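Local coordinates for protein Rna-directed RNA polymerase (Infectious pancreatic necrosis virus, PDB 3ZED) that probably copies the viral genome as an RNA-directed RNA polymerase that occurs both free and covalently attached to the genomic RNA, at residues A387-I392 against S400-K405; I517-K522 against E557-G562. One frame throughout, in Å; residues are numbered along the deposited sequence.

Interaction 1 of 2, residues A387-I392 against S400-K405; sequences ADNIYI and SIDLEK
Asn389 and Asp402 sit side by side on one face of the sheet, pointing the same way, and the amide of the first grips the carboxylate of the second. Starting at Asn389 CB, Asp402 OD1 is already 4.0 Å away; CG, anti to the carbonyl carbon and beside the backbone N (chi1 -52°), is only slightly nearer the same oxygen, and at the tip ND2 donates to OD1 over 2.9 Å, with an N-H...O angle of 167°. The oxygen lies in the amide plane, while ND2 stands above the carboxylate plane; the two planes are 61° apart. Underneath, strands 389-394 and 397-403 form an antiparallel beta hairpin of the palm. Ala387-Asp388-Asn389 is the ADN sequence of birnavirus motif C, which in these polymerases precedes motif A, the motif carrying Asp402, rather than following motif B. Ile390 and Ile401 make the hydrogen-bonded pair, Ile390 N reaching Ile401 O over 2.7 Å and Ile401 N answering to Ile390 O. Leu403 N adds a bond to Asp388 O, and a water links Asp388 OD2 to Leu403 O, giving a hydrogen to each. Asp388 CB meanwhile lies 3.9 Å from Leu403 CG. On the face away from Asn389, Ile392 CD1 packs 3.7 Å from Ile401 CD1, and Ile392 also touches Trp491 of helix 476-493. Next to Asn389 and Asp402, Ser400 OG lies 3.5 Å from Tyr391 CE1, obliquely to the ring, while the tyrosine OH bonds to Leu561 N and Asp559 O.

Interaction 2 of 2, residues I517-K522 against E557-G562; sequences IERELK and ELDLLG
Arg519 lays its guanidinium over Asp559, whose CB sits 3.6 Å above the plane of the group and over its centre. The two side chains cross at about a right angle. CG of Arg519 is anti to the backbone N (chi1 -167°), and the chain then bends at chi3 (-62°), which sets NE back against Asp559 CB. Lower down the side chain, Arg519 CD lies 3.4 Å from Glu557 O, and Glu557 CB meets the guanidinium at its edge, in plane, 3.9 Å from NH1. The charges are paired loosely here: Arg519 NH2 is 4.0 Å from Asp559 OD2, a long salt bridge in which the oxygen stands well out of the guanidinium plane and no N-H points at it. Glu557 OE1 is farther still from NH1, beyond salt-bridge range, so its negative charge would add only a diffuse attraction. NH1 finds its stronger partner in Glu579, outside both segments. Two residues on, Leu521 makes the apolar contact, CD2 lying 4.3 Å from Leu558 CD2; the same methyl packs against the backbone, 3.9 Å from Glu557 O. No hydrogen bond joins the two segments. The strand axes come no closer than 7.9 Å, at 146°, and side chains of 517-522 reach the backbone and side chains of 557-562, bridging the outermost strands, within this chain, of two separate antiparallel sheets. Both strands are irregular here: Glu518 and Arg519 form a classic beta bulge opposite Ser400, and Asp559 and Leu560 a G1 bulge against strand 563-568. Strand 515-521 pairs with 397-403 in the four-stranded sheet, whose Trp398 NE1 bonds to Leu558 O, while Leu558 also packs on Met365, Met369 and Ile372 of helix 364-377.

How the interactions relate
Running from the N terminus, the chain first closes interaction 1, a tight hairpin with only seven residues between 387-392 and 400-405. It then passes through helices and a short strand pair before returning as strand 515-521. From there, 34 residues that include helix 524-533 lead to 557-562, where interaction 2 closes a longer loop. The two contacts are in series, neither nested nor crossed, with centres about 10 Å apart. Strand 397-403, which carries half of interaction 1, pairs with strand 515-521 of interaction 2: Glu518 N probably bonds to Ser400 O over 2.8 Å, and Ile401 packs on Ile517. Interaction 1 holds strands within the palm sheet; interaction 2 joins it to the three-stranded sheet.

Interaction 1 of 2, residues A387-I392 against S400-K405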
# COMPACT_ATOMS: atom_id res chain seq x y z
N ALA B 387 1.76 -7.82 -3.06
CA ALA B 387 2.78 -6.78 -2.83
C ALA B 387 4.12 -7.44 -2.42
O ALA B 387 4.59 -8.32 -3.14
CB ALA B 387 2.29 -5.76 -1.78
N ASP B 388 4.69 -7.11 -1.23
CA ASP B 388 5.95 -7.69 -0.73
C ASP B 388 5.77 -9.07 -0.05
O ASP B 388 6.74 -9.58 0.50
CB ASP B 388 6.66 -6.72 0.24
CG ASP B 388 5.79 -6.23 1.40
OD1 ASP B 388 4.55 -6.10 1.21
OD2 ASP B 388 6.35 -5.91 2.47
N ASN B 389 4.58 -9.71 -0.14
CA ASN B 389 4.35 -11.03 0.44
C ASN B 389 4.26 -12.12 -0.62
O ASN B 389 3.44 -12.03 -1.55
CB ASN B 389 3.05 -11.07 1.29
CG ASN B 389 2.91 -9.98 2.34
OD1 ASN B 389 2.04 -9.14 2.26
ND2 ASN B 389 3.78 -9.97 3.34
N ILE B 390 5.05 -13.18 -0.46
CA ILE B 390 5.02 -14.35 -1.34
C ILE B 390 4.64 -15.55 -0.48
O ILE B 390 5.15 -15.70 0.63
CB ILE B 390 6.37 -14.59 -2.09
CG1 ILE B 390 6.74 -13.40 -2.97
CG2 ILE B 390 6.38 -15.92 -2.88
CD1 ILE B 390 8.29 -13.30 -3.29
N TYR B 391 3.75 -16.40 -1.01
CA TYR B 391 3.36 -17.65 -0.37
C TYR B 391 3.65 -18.76 -1.33
O TYR B 391 3.22 -18.69 -2.48
CB TYR B 391 1.88 -17.64 0.05
CG TYR B 391 1.59 -16.51 1.02
CD1 TYR B 391 1.87 -16.64 2.38
CD2 TYR B 391 1.10 -15.29 0.57
CE1 TYR B 391 1.64 -15.60 3.27
CE2 TYR B 391 0.84 -14.24 1.46
CZ TYR B 391 1.13 -14.40 2.80
OH TYR B 391 0.89 -13.37 3.67
N ILE B 392 4.42 -19.77 -0.88
CA ILE B 392 4.78 -20.93 -1.69
C ILE B 392 4.37 -22.22 -0.98
O ILE B 392 4.71 -22.45 0.19
CB ILE B 392 6.29 -20.94 -2.09
CG1 ILE B 392 6.58 -19.87 -3.16
CG2 ILE B 392 6.76 -22.34 -2.57
CD1 ILE B 392 8.06 -19.53 -3.34
N SER B 400 5.98 -18.78 3.91
CA SER B 400 5.67 -17.37 3.86
C SER B 400 6.99 -16.65 3.67
O SER B 400 7.88 -16.77 4.51
CB SER B 400 4.95 -16.93 5.12
OG SER B 400 4.66 -15.54 5.06
N ILE B 401 7.15 -15.99 2.51
CA ILE B 401 8.37 -15.27 2.15
C ILE B 401 8.03 -13.80 2.02
O ILE B 401 7.11 -13.44 1.29
CB ILE B 401 9.04 -15.85 0.85
CG1 ILE B 401 9.40 -17.34 1.00
CG2 ILE B 401 10.27 -15.03 0.41
CD1 ILE B 401 8.69 -18.19 0.07
N ASP B 402 8.77 -12.94 2.74
CA ASP B 402 8.56 -11.50 2.65
C ASP B 402 9.78 -10.84 2.13
O ASP B 402 10.89 -11.19 2.55
CB ASP B 402 8.22 -10.89 4.02
CG ASP B 402 6.84 -11.21 4.56
OD1 ASP B 402 6.02 -11.77 3.80
OD2 ASP B 402 6.59 -10.91 5.74
N LEU B 403 9.60 -9.83 1.29
CA LEU B 403 10.73 -9.03 0.84
C LEU B 403 11.28 -8.34 2.07
O LEU B 403 10.52 -8.01 2.98
CB LEU B 403 10.33 -8.00 -0.23
CG LEU B 403 9.63 -8.53 -1.50
CD1 LEU B 403 9.42 -7.40 -2.49
CD2 LEU B 403 10.37 -9.73 -2.12
N GLU B 404 12.61 -8.23 2.15
CA GLU B 404 13.20 -7.62 3.32
C GLU B 404 13.10 -6.12 3.14
O GLU B 404 13.72 -5.59 2.22
CB GLU B 404 14.64 -8.10 3.53
CG GLU B 404 15.35 -7.37 4.66
CD GLU B 404 16.81 -7.71 4.90
OE1 GLU B 404 17.51 -8.11 3.94
OE2 GLU B 404 17.26 -7.54 6.06
N LYS B 405 12.30 -5.45 4.00
CA LYS B 405 12.08 -4.00 3.99
C LYS B 405 11.77 -3.59 2.56
O LYS B 405 12.47 -2.75 2.01
CB LYS B 405 13.32 -3.24 4.55
CG LYS B 405 13.56 -3.52 6.03
CD LYS B 405 14.93 -3.08 6.49
CE LYS B 405 15.18 -3.51 7.91
NZ LYS B 405 15.77 -4.87 7.99
O HOH W 1 8.86 -6.03 3.23

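Interaction 2 of 2, residues I517-K522 against E557-G562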
# COMPACT_ATOMS: atom_id res chain seq x y z
N ILE B 517 12.55 -15.92 4.54
CA ILE B 517 11.53 -16.91 4.84
C ILE B 517 11.07 -16.57 6.24
O ILE B 517 11.86 -16.66 7.20
CB ILE B 517 12.05 -18.37 4.66
CG1 ILE B 517 12.19 -18.74 3.17
CG2 ILE B 517 11.09 -19.35 5.33
CD1 ILE B 517 13.29 -18.15 2.41
N GLU B 518 9.83 -16.12 6.36
CA GLU B 518 9.21 -15.68 7.60
C GLU B 518 8.50 -16.79 8.34
O GLU B 518 8.33 -16.70 9.57
CB GLU B 518 8.22 -14.53 7.32
CG GLU B 518 8.90 -13.24 6.87
CD GLU B 518 9.81 -12.52 7.86
OE1 GLU B 518 9.93 -12.97 9.03
OE2 GLU B 518 10.38 -11.48 7.48
N ARG B 519 8.05 -17.82 7.60
CA ARG B 519 7.31 -18.93 8.18
C ARG B 519 7.46 -20.17 7.34
O ARG B 519 7.44 -20.10 6.12
CB ARG B 519 5.82 -18.56 8.29
CG ARG B 519 5.01 -19.49 9.16
CD ARG B 519 3.75 -18.82 9.66
NE ARG B 519 4.04 -17.66 10.50
CZ ARG B 519 3.27 -17.28 11.51
NH1 ARG B 519 2.18 -17.96 11.80
NH2 ARG B 519 3.58 -16.21 12.22
N GLU B 520 7.59 -21.30 8.01
CA GLU B 520 7.66 -22.61 7.42
C GLU B 520 6.67 -23.48 8.18
O GLU B 520 6.80 -23.68 9.39
CB GLU B 520 9.10 -23.15 7.47
CG GLU B 520 9.24 -24.54 6.87
CD GLU B 520 10.58 -25.22 7.07
OE1 GLU B 520 11.17 -25.07 8.17
OE2 GLU B 520 11.01 -25.94 6.15
N LEU B 521 5.65 -23.94 7.48
CA LEU B 521 4.61 -24.78 8.06
C LEU B 521 4.78 -26.17 7.46
O LEU B 521 4.32 -26.45 6.36
CB LEU B 521 3.21 -24.15 7.76
CG LEU B 521 2.01 -24.75 8.43
CD1 LEU B 521 2.17 -24.74 9.94
CD2 LEU B 521 0.75 -23.96 8.07
N LYS B 522 5.54 -27.02 8.17
CA LYS B 522 5.87 -28.39 7.77
C LYS B 522 4.69 -29.34 7.94
O LYS B 522 3.79 -29.08 8.76
CB LYS B 522 7.07 -28.90 8.57
CG LYS B 522 8.41 -28.38 8.06
CD LYS B 522 9.57 -28.87 8.92
CE LYS B 522 10.90 -28.58 8.27
NZ LYS B 522 12.03 -28.61 9.25
N GLU B 557 -1.77 -22.36 10.51
CA GLU B 557 -1.14 -21.04 10.71
C GLU B 557 -0.45 -20.53 9.44
O GLU B 557 0.75 -20.34 9.39
CB GLU B 557 -0.19 -21.07 11.91
CG GLU B 557 -0.87 -21.46 13.21
CD GLU B 557 -0.07 -21.07 14.43
OE1 GLU B 557 -0.19 -19.90 14.88
OE2 GLU B 557 0.75 -21.90 14.88
N LEU B 558 -1.27 -20.26 8.41
CA LEU B 558 -0.81 -19.81 7.11
C LEU B 558 -0.18 -18.43 7.17
O LEU B 558 0.70 -18.14 6.35
CB LEU B 558 -1.99 -19.76 6.13
CG LEU B 558 -2.74 -21.04 5.81
CD1 LEU B 558 -3.94 -20.73 4.93
CD2 LEU B 558 -1.81 -22.09 5.16
N ASP B 559 -0.65 -17.58 8.12
CA ASP B 559 -0.32 -16.17 8.24
C ASP B 559 -0.56 -15.51 6.87
O ASP B 559 0.24 -14.72 6.38
CB ASP B 559 1.10 -15.93 8.79
CG ASP B 559 1.40 -14.47 9.15
OD1 ASP B 559 0.45 -13.73 9.48
OD2 ASP B 559 2.57 -14.06 9.03
N LEU B 560 -1.68 -15.90 6.22
CA LEU B 560 -2.08 -15.39 4.92
C LEU B 560 -2.59 -13.99 5.12
O LEU B 560 -3.70 -13.80 5.59
CB LEU B 560 -3.14 -16.31 4.30
CG LEU B 560 -3.60 -15.94 2.87
CD1 LEU B 560 -2.55 -16.34 1.83
CD2 LEU B 560 -4.90 -16.60 2.55
N LEU B 561 -1.72 -12.99 4.86
CA LEU B 561 -2.03 -11.57 5.07
C LEU B 561 -2.49 -11.34 6.53
O LEU B 561 -3.38 -10.53 6.79
CB LEU B 561 -3.06 -11.02 4.04
CG LEU B 561 -2.78 -11.32 2.55
CD1 LEU B 561 -3.81 -10.69 1.65
CD2 LEU B 561 -1.39 -10.86 2.14
N GLY B 562 -1.87 -12.07 7.47
CA GLY B 562 -2.15 -11.99 8.90
C GLY B 562 -3.23 -12.91 9.43
O GLY B 562 -3.60 -12.80 10.60